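Local coordinates for protein pumilio homolog 23 (Arabidopsis thaliana, PDB 5WZJ) that binds RNA sequence-specifically through pumilio repeats, here an 18S rRNA-derived sequence, and probably regulates translation and mRNA stability, at residues Ala463-Leu476 / Leu501-Phe513. Residues are numbered along the deposited sequence; the frame is centred on the assembly and turned at random.
Sequences AKDSSGARVIEAFL and LHTSGSFTVEKCF. With nucleotides of chain B.
The RNA-reading helices of Pumilio repeats 7 and 8 meet where E473 reaches between S504, F507, T508 and K511, a knob-into-hole fit that also forms the guanine pocket for G2 of the RNA (chain B). Helices 468-476 and 503-513 run nearly parallel, 14° apart, their axes 9.5 Å apart at closest approach. Extended beyond CG (chi2 166°), the E473 side chain carries its carboxylate to the Watson-Crick edge of G2: N1 of G2 donates to OE1 of E473 at 2.8 Å, and N2 of G2 to OE2. T508 OG1 donates to the anti lone pair of E473 OE2 at 2.8 Å, while K511 NZ forms a salt bridge with E473 OE1 (3.1 Å) from above the carboxylate plane. K511 NZ also donates to O6 of G2, and S504 OG accepts from N2 of G2 at 3.0 Å, so the base is read by both helices. Replacing E473 by an alanine would probably leave G2 N1 without its acceptor, the T508 hydroxyl without the carboxylate it donates to, and K511 without its charged mate. This is the PUF scheme, in which bases stack between side chains of successive repeats on the concave face of the superhelix: one face of G2 lies over the centre of the F507 ring (G2 C5 3.5 Å above its plane), the other against the R470 guanidinium. G1 continues the stack beyond F507, and A3 lies across the opposite face of R470. A469 CB lies at the same site, against S504 OG and T508 OG1; further along the helices, L476 CD1 touches C512 SG at 3.9 Å. Beside the G2 ribose, a water accepting from R470 NE and donating to S466 O also bonds with S504 OG and O2' of G2, bridging both segments to the ribose.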
loop_
_atom_site.group_PDB
_atom_site.type_symbol
_atom_site.label_atom_id
_atom_site.label_comp_id
_atom_site.label_asym_id
_atom_site.label_seq_id
_atom_site.Cartn_x
_atom_site.Cartn_y
_atom_site.Cartn_z
ATOM N N ALA A 463 24.177 -0.145 8.206
ATOM C CA ALA A 463 23.869 -1.511 7.796
ATOM C C ALA A 463 22.996 -2.228 8.820
ATOM O O ALA A 463 22.185 -3.082 8.452
ATOM C CB ALA A 463 25.162 -2.295 7.577
ATOM N N LYS A 464 23.144 -1.895 10.097
ATOM C CA LYS A 464 22.354 -2.516 11.152
ATOM C C LYS A 464 20.956 -1.934 11.268
ATOM O O LYS A 464 20.187 -2.392 12.111
ATOM C CB LYS A 464 23.066 -2.372 12.499
ATOM C CG LYS A 464 24.432 -3.055 12.551
ATOM C CD LYS A 464 25.103 -2.855 13.903
ATOM C CE LYS A 464 26.564 -3.273 13.825
ATOM N NZ LYS A 464 27.300 -3.072 15.106
ATOM N N ASP A 465 20.618 -0.934 10.467
ATOM C CA ASP A 465 19.307 -0.304 10.510
ATOM C C ASP A 465 18.452 -0.898 9.400
ATOM O O ASP A 465 18.916 -1.034 8.265
ATOM C CB ASP A 465 19.428 1.215 10.344
ATOM C CG ASP A 465 18.085 1.927 10.436
ATOM O OD1 ASP A 465 17.322 1.924 9.441
ATOM O OD2 ASP A 465 17.801 2.502 11.502
ATOM N N SER A 466 17.204 -1.246 9.727
ATOM C CA SER A 466 16.353 -1.927 8.753
ATOM C C SER A 466 15.966 -1.034 7.578
ATOM O O SER A 466 15.601 -1.557 6.516
ATOM C CB SER A 466 15.093 -2.476 9.442
ATOM O OG SER A 466 14.345 -1.425 10.030
ATOM N N SER A 467 16.043 0.291 7.732
ATOM C CA SER A 467 15.923 1.192 6.586
ATOM C C SER A 467 17.280 1.529 5.967
ATOM O O SER A 467 17.420 1.525 4.735
ATOM C CB SER A 467 15.212 2.488 6.999
ATOM O OG SER A 467 13.927 2.208 7.535
ATOM N N GLY A 468 18.283 1.827 6.799
ATOM C CA GLY A 468 19.607 2.136 6.273
ATOM C C GLY A 468 20.208 1.005 5.455
ATOM O O GLY A 468 20.900 1.241 4.464
ATOM N N ALA A 469 19.962 -0.243 5.860
ATOM C CA ALA A 469 20.493 -1.375 5.099
ATOM C C ALA A 469 19.996 -1.354 3.652
ATOM O O ALA A 469 20.737 -1.715 2.724
ATOM C CB ALA A 469 20.118 -2.696 5.784
ATOM N N ARG A 470 18.753 -0.901 3.434
ATOM C CA ARG A 470 18.232 -0.773 2.070
ATOM C C ARG A 470 19.007 0.261 1.258
ATOM O O ARG A 470 19.170 0.108 0.041
ATOM C CB ARG A 470 16.752 -0.397 2.107
ATOM C CG ARG A 470 15.898 -1.366 2.918
ATOM C CD ARG A 470 15.779 -2.708 2.227
ATOM N NE ARG A 470 14.568 -3.393 2.670
ATOM C CZ ARG A 470 13.834 -4.206 1.916
ATOM N NH1 ARG A 470 14.184 -4.462 0.663
ATOM N NH2 ARG A 470 12.737 -4.762 2.423
ATOM N N VAL A 471 19.473 1.334 1.904
ATOM C CA VAL A 471 20.265 2.339 1.193
ATOM C C VAL A 471 21.575 1.728 0.704
ATOM O O VAL A 471 21.947 1.861 -0.472
ATOM C CB VAL A 471 20.511 3.571 2.091
ATOM C CG1 VAL A 471 21.350 4.627 1.352
ATOM C CG2 VAL A 471 19.172 4.197 2.523
ATOM N N ILE A 472 22.292 1.046 1.606
ATOM C CA ILE A 472 23.542 0.380 1.235
ATOM C C ILE A 472 23.322 -0.604 0.087
ATOM O O ILE A 472 24.106 -0.650 -0.873
ATOM C CB ILE A 472 24.158 -0.303 2.473
ATOM C CG1 ILE A 472 24.669 0.771 3.443
ATOM C CG2 ILE A 472 25.295 -1.263 2.069
ATOM C CD1 ILE A 472 25.188 0.200 4.737
ATOM N N GLU A 473 22.232 -1.380 0.140
ATOM C CA GLU A 473 21.986 -2.377 -0.896
ATOM C C GLU A 473 21.674 -1.719 -2.230
ATOM O O GLU A 473 22.079 -2.222 -3.284
ATOM C CB GLU A 473 20.849 -3.317 -0.472
ATOM C CG GLU A 473 21.265 -4.289 0.636
ATOM C CD GLU A 473 20.083 -4.991 1.289
ATOM O OE1 GLU A 473 19.002 -5.083 0.660
ATOM O OE2 GLU A 473 20.238 -5.438 2.440
ATOM N N ALA A 474 20.958 -0.594 -2.208
ATOM C CA ALA A 474 20.706 0.123 -3.452
ATOM C C ALA A 474 22.009 0.658 -4.046
ATOM O O ALA A 474 22.206 0.614 -5.267
ATOM C CB ALA A 474 19.706 1.260 -3.211
ATOM N N PHE A 475 22.905 1.174 -3.198
ATOM C CA PHE A 475 24.224 1.590 -3.679
ATOM C C PHE A 475 24.999 0.417 -4.278
ATOM O O PHE A 475 25.612 0.549 -5.340
ATOM C CB PHE A 475 25.024 2.224 -2.541
ATOM C CG PHE A 475 26.503 2.344 -2.823
ATOM C CD1 PHE A 475 26.978 3.288 -3.719
ATOM C CD2 PHE A 475 27.419 1.545 -2.148
ATOM C CE1 PHE A 475 28.345 3.415 -3.965
ATOM C CE2 PHE A 475 28.789 1.669 -2.381
ATOM C CZ PHE A 475 29.245 2.596 -3.307
ATOM N N LEU A 476 24.996 -0.732 -3.602
ATOM C CA LEU A 476 25.695 -1.905 -4.128
ATOM C C LEU A 476 25.145 -2.343 -5.482
ATOM O O LEU A 476 25.894 -2.882 -6.313
ATOM C CB LEU A 476 25.615 -3.050 -3.115
ATOM C CG LEU A 476 26.439 -2.799 -1.841
ATOM C CD1 LEU A 476 26.388 -4.011 -0.941
ATOM C CD2 LEU A 476 27.893 -2.481 -2.196
ATOM N N LEU A 501 23.240 -11.822 12.020
ATOM C CA LEU A 501 22.242 -12.135 13.034
ATOM C C LEU A 501 21.015 -11.233 12.934
ATOM O O LEU A 501 19.927 -11.638 13.358
ATOM C CB LEU A 501 22.874 -12.037 14.421
ATOM C CG LEU A 501 24.162 -12.853 14.573
ATOM C CD1 LEU A 501 24.780 -12.695 15.957
ATOM C CD2 LEU A 501 23.903 -14.318 14.267
ATOM N N HIS A 502 21.167 -10.023 12.389
ATOM C CA HIS A 502 20.022 -9.172 12.077
ATOM C C HIS A 502 19.185 -9.786 10.961
ATOM O O HIS A 502 19.714 -10.353 9.999
ATOM C CB HIS A 502 20.474 -7.773 11.638
ATOM C CG HIS A 502 20.828 -6.850 12.766
ATOM N ND1 HIS A 502 21.987 -6.982 13.501
ATOM C CD2 HIS A 502 20.189 -5.763 13.260
ATOM C CE1 HIS A 502 22.040 -6.024 14.411
ATOM N NE2 HIS A 502 20.961 -5.272 14.287
ATOM N N THR A 503 17.866 -9.650 11.082
ATOM C CA THR A 503 16.978 -10.087 10.010
ATOM C C THR A 503 17.223 -9.285 8.736
ATOM O O THR A 503 17.306 -9.847 7.635
ATOM C CB THR A 503 15.522 -9.945 10.454
ATOM O OG1 THR A 503 15.394 -10.339 11.829
ATOM C CG2 THR A 503 14.625 -10.803 9.588
ATOM N N SER A 504 17.333 -7.960 8.871
ATOM C CA SER A 504 17.592 -7.100 7.721
ATOM C C SER A 504 19.052 -7.188 7.294
ATOM O O SER A 504 19.349 -7.372 6.107
ATOM C CB SER A 504 17.213 -5.655 8.060
ATOM O OG SER A 504 17.741 -4.737 7.116
ATOM N N GLY A 505 19.974 -7.066 8.256
ATOM C CA GLY A 505 21.401 -7.100 7.982
ATOM C C GLY A 505 21.870 -8.342 7.248
ATOM O O GLY A 505 22.887 -8.293 6.543
ATOM N N SER A 506 21.148 -9.457 7.389
ATOM C CA SER A 506 21.570 -10.687 6.734
ATOM C C SER A 506 21.486 -10.565 5.218
ATOM O O SER A 506 22.340 -11.105 4.502
ATOM C CB SER A 506 20.738 -11.870 7.230
ATOM O OG SER A 506 19.402 -11.834 6.746
ATOM N N PHE A 507 20.465 -9.862 4.710
ATOM C CA PHE A 507 20.413 -9.575 3.279
ATOM C C PHE A 507 21.620 -8.758 2.850
ATOM O O PHE A 507 22.150 -8.950 1.752
ATOM C CB PHE A 507 19.137 -8.811 2.915
ATOM C CG PHE A 507 17.865 -9.615 3.043
ATOM C CD1 PHE A 507 17.164 -9.648 4.245
ATOM C CD2 PHE A 507 17.349 -10.293 1.950
ATOM C CE1 PHE A 507 15.989 -10.366 4.355
ATOM C CE2 PHE A 507 16.177 -11.011 2.054
ATOM C CZ PHE A 507 15.495 -11.048 3.257
ATOM N N THR A 508 22.047 -7.819 3.696
ATOM C CA THR A 508 23.198 -6.992 3.361
ATOM C C THR A 508 24.474 -7.825 3.292
ATOM O O THR A 508 25.311 -7.612 2.406
ATOM C CB THR A 508 23.330 -5.854 4.376
ATOM O OG1 THR A 508 22.077 -5.160 4.485
ATOM C CG2 THR A 508 24.420 -4.874 3.950
ATOM N N VAL A 509 24.638 -8.790 4.204
ATOM C CA VAL A 509 25.790 -9.692 4.132
ATOM C C VAL A 509 25.810 -10.417 2.791
ATOM O O VAL A 509 26.846 -10.501 2.119
ATOM C CB VAL A 509 25.770 -10.689 5.305
ATOM C CG1 VAL A 509 26.888 -11.716 5.143
ATOM C CG2 VAL A 509 25.903 -9.951 6.629
ATOM N N GLU A 510 24.656 -10.948 2.387
ATOM C CA GLU A 510 24.515 -11.628 1.103
ATOM C C GLU A 510 24.947 -10.747 -0.057
ATOM O O GLU A 510 25.615 -11.208 -0.987
ATOM C CB GLU A 510 23.059 -12.005 0.883
ATOM C CG GLU A 510 22.654 -13.397 1.177
ATOM C CD GLU A 510 21.160 -13.528 1.027
ATOM O OE1 GLU A 510 20.434 -13.143 1.978
ATOM O OE2 GLU A 510 20.720 -13.949 -0.066
ATOM N N LYS A 511 24.478 -9.500 -0.071
ATOM C CA LYS A 511 24.725 -8.651 -1.226
ATOM C C LYS A 511 26.147 -8.107 -1.223
ATOM O O LYS A 511 26.727 -7.904 -2.294
ATOM C CB LYS A 511 23.670 -7.543 -1.275
ATOM C CG LYS A 511 22.267 -8.155 -1.324
ATOM C CD LYS A 511 21.166 -7.172 -1.625
ATOM C CE LYS A 511 19.804 -7.879 -1.605
ATOM N NZ LYS A 511 18.667 -6.939 -1.812
ATOM N N CYS A 512 26.731 -7.896 -0.044
ATOM C CA CYS A 512 28.167 -7.636 0.021
ATOM C C CYS A 512 28.950 -8.818 -0.522
ATOM O O CYS A 512 29.840 -8.655 -1.368
ATOM C CB CYS A 512 28.598 -7.343 1.456
ATOM S SG CYS A 512 28.071 -5.736 2.083
ATOM N N PHE A 513 28.632 -10.021 -0.033
ATOM C CA PHE A 513 29.331 -11.221 -0.482
ATOM C C PHE A 513 29.288 -11.341 -1.999
ATOM O O PHE A 513 30.317 -11.571 -2.650
ATOM C CB PHE A 513 28.714 -12.455 0.189
ATOM C CG PHE A 513 29.478 -13.729 -0.047
ATOM C CD1 PHE A 513 29.226 -14.506 -1.171
ATOM C CD2 PHE A 513 30.442 -14.152 0.856
ATOM C CE1 PHE A 513 29.921 -15.687 -1.391
ATOM C CE2 PHE A 513 31.140 -15.333 0.647
ATOM C CZ PHE A 513 30.878 -16.101 -0.480
ATOM P P G B 2 9.982 -11.391 5.912
ATOM O OP1 G B 2 8.705 -11.187 6.642
ATOM O OP2 G B 2 9.969 -11.739 4.470
ATOM O "O5'" G B 2 10.804 -10.037 6.086
ATOM C "C5'" G B 2 11.407 -9.702 7.328
ATOM C "C4'" G B 2 12.157 -8.396 7.229
ATOM O "O4'" G B 2 13.292 -8.533 6.346
ATOM C "C3'" G B 2 11.370 -7.226 6.662
ATOM O "O3'" G B 2 10.616 -6.604 7.689
ATOM C "C2'" G B 2 12.452 -6.312 6.068
ATOM O "O2'" G B 2 12.894 -5.364 7.031
ATOM C "C1'" G B 2 13.602 -7.292 5.769
ATOM N N9 G B 2 13.909 -7.471 4.337
ATOM C C8 G B 2 13.223 -8.118 3.329
ATOM N N7 G B 2 13.846 -8.068 2.172
ATOM C C5 G B 2 15.010 -7.347 2.441
ATOM C C6 G B 2 16.092 -6.952 1.606
ATOM O O6 G B 2 16.248 -7.166 0.402
ATOM N N1 G B 2 17.057 -6.228 2.305
ATOM C C2 G B 2 16.995 -5.912 3.636
ATOM N N2 G B 2 18.017 -5.213 4.140
ATOM N N3 G B 2 16.000 -6.275 4.433
ATOM C C4 G B 2 15.057 -6.980 3.768
ATOM P P A B 3 9.346 -5.675 7.369
ATOM O OP1 A B 3 8.319 -6.018 8.393
ATOM O OP2 A B 3 9.017 -5.744 5.923
ATOM O "O5'" A B 3 9.868 -4.208 7.706
ATOM C "C5'" A B 3 10.354 -3.880 9.004
ATOM C "C4'" A B 3 10.876 -2.463 9.050
ATOM O "O4'" A B 3 12.046 -2.349 8.201
ATOM C "C3'" A B 3 9.931 -1.380 8.535
ATOM O "O3'" A B 3 8.994 -0.965 9.514
ATOM C "C2'" A B 3 10.884 -0.271 8.091
ATOM O "O2'" A B 3 11.319 0.513 9.195
ATOM C "C1'" A B 3 12.078 -1.078 7.584
ATOM N N9 A B 3 12.065 -1.265 6.123
ATOM C C8 A B 3 11.857 -2.435 5.427
ATOM N N7 A B 3 11.946 -2.280 4.120
ATOM C C5 A B 3 12.245 -0.920 3.962
ATOM C C6 A B 3 12.470 -0.111 2.836
ATOM N N6 A B 3 12.421 -0.567 1.582
ATOM N N1 A B 3 12.751 1.203 3.033
ATOM C C2 A B 3 12.797 1.677 4.280
ATOM N N3 A B 3 12.604 1.013 5.420
ATOM C C4 A B 3 12.327 -0.286 5.189
ATOM O "O5'" G B 1 10.394 -15.638 4.677
ATOM C "C5'" G B 1 10.478 -15.660 6.095
ATOM C "C4'" G B 1 11.621 -14.813 6.601
ATOM O "O4'" G B 1 12.887 -15.427 6.235
ATOM C "C3'" G B 1 11.709 -13.397 6.039
ATOM O "O3'" G B 1 10.852 -12.484 6.717
ATOM C "C2'" G B 1 13.192 -13.066 6.196
ATOM O "O2'" G B 1 13.480 -12.665 7.527
ATOM C "C1'" G B 1 13.846 -14.432 5.950
ATOM N N9 G B 1 14.295 -14.590 4.552
ATOM C C8 G B 1 13.551 -15.016 3.471
ATOM N N7 G B 1 14.224 -15.042 2.351
ATOM C C5 G B 1 15.494 -14.600 2.713
ATOM C C6 G B 1 16.661 -14.414 1.921
ATOM O O6 G B 1 16.801 -14.613 0.705
ATOM N N1 G B 1 17.732 -13.947 2.689
ATOM C C2 G B 1 17.692 -13.688 4.041
ATOM N N2 G B 1 18.833 -13.237 4.593
ATOM N N3 G B 1 16.607 -13.859 4.791
ATOM C C4 G B 1 15.556 -14.313 4.067
HETATM O O HOH W 1 14.899 -4.050 5.732
#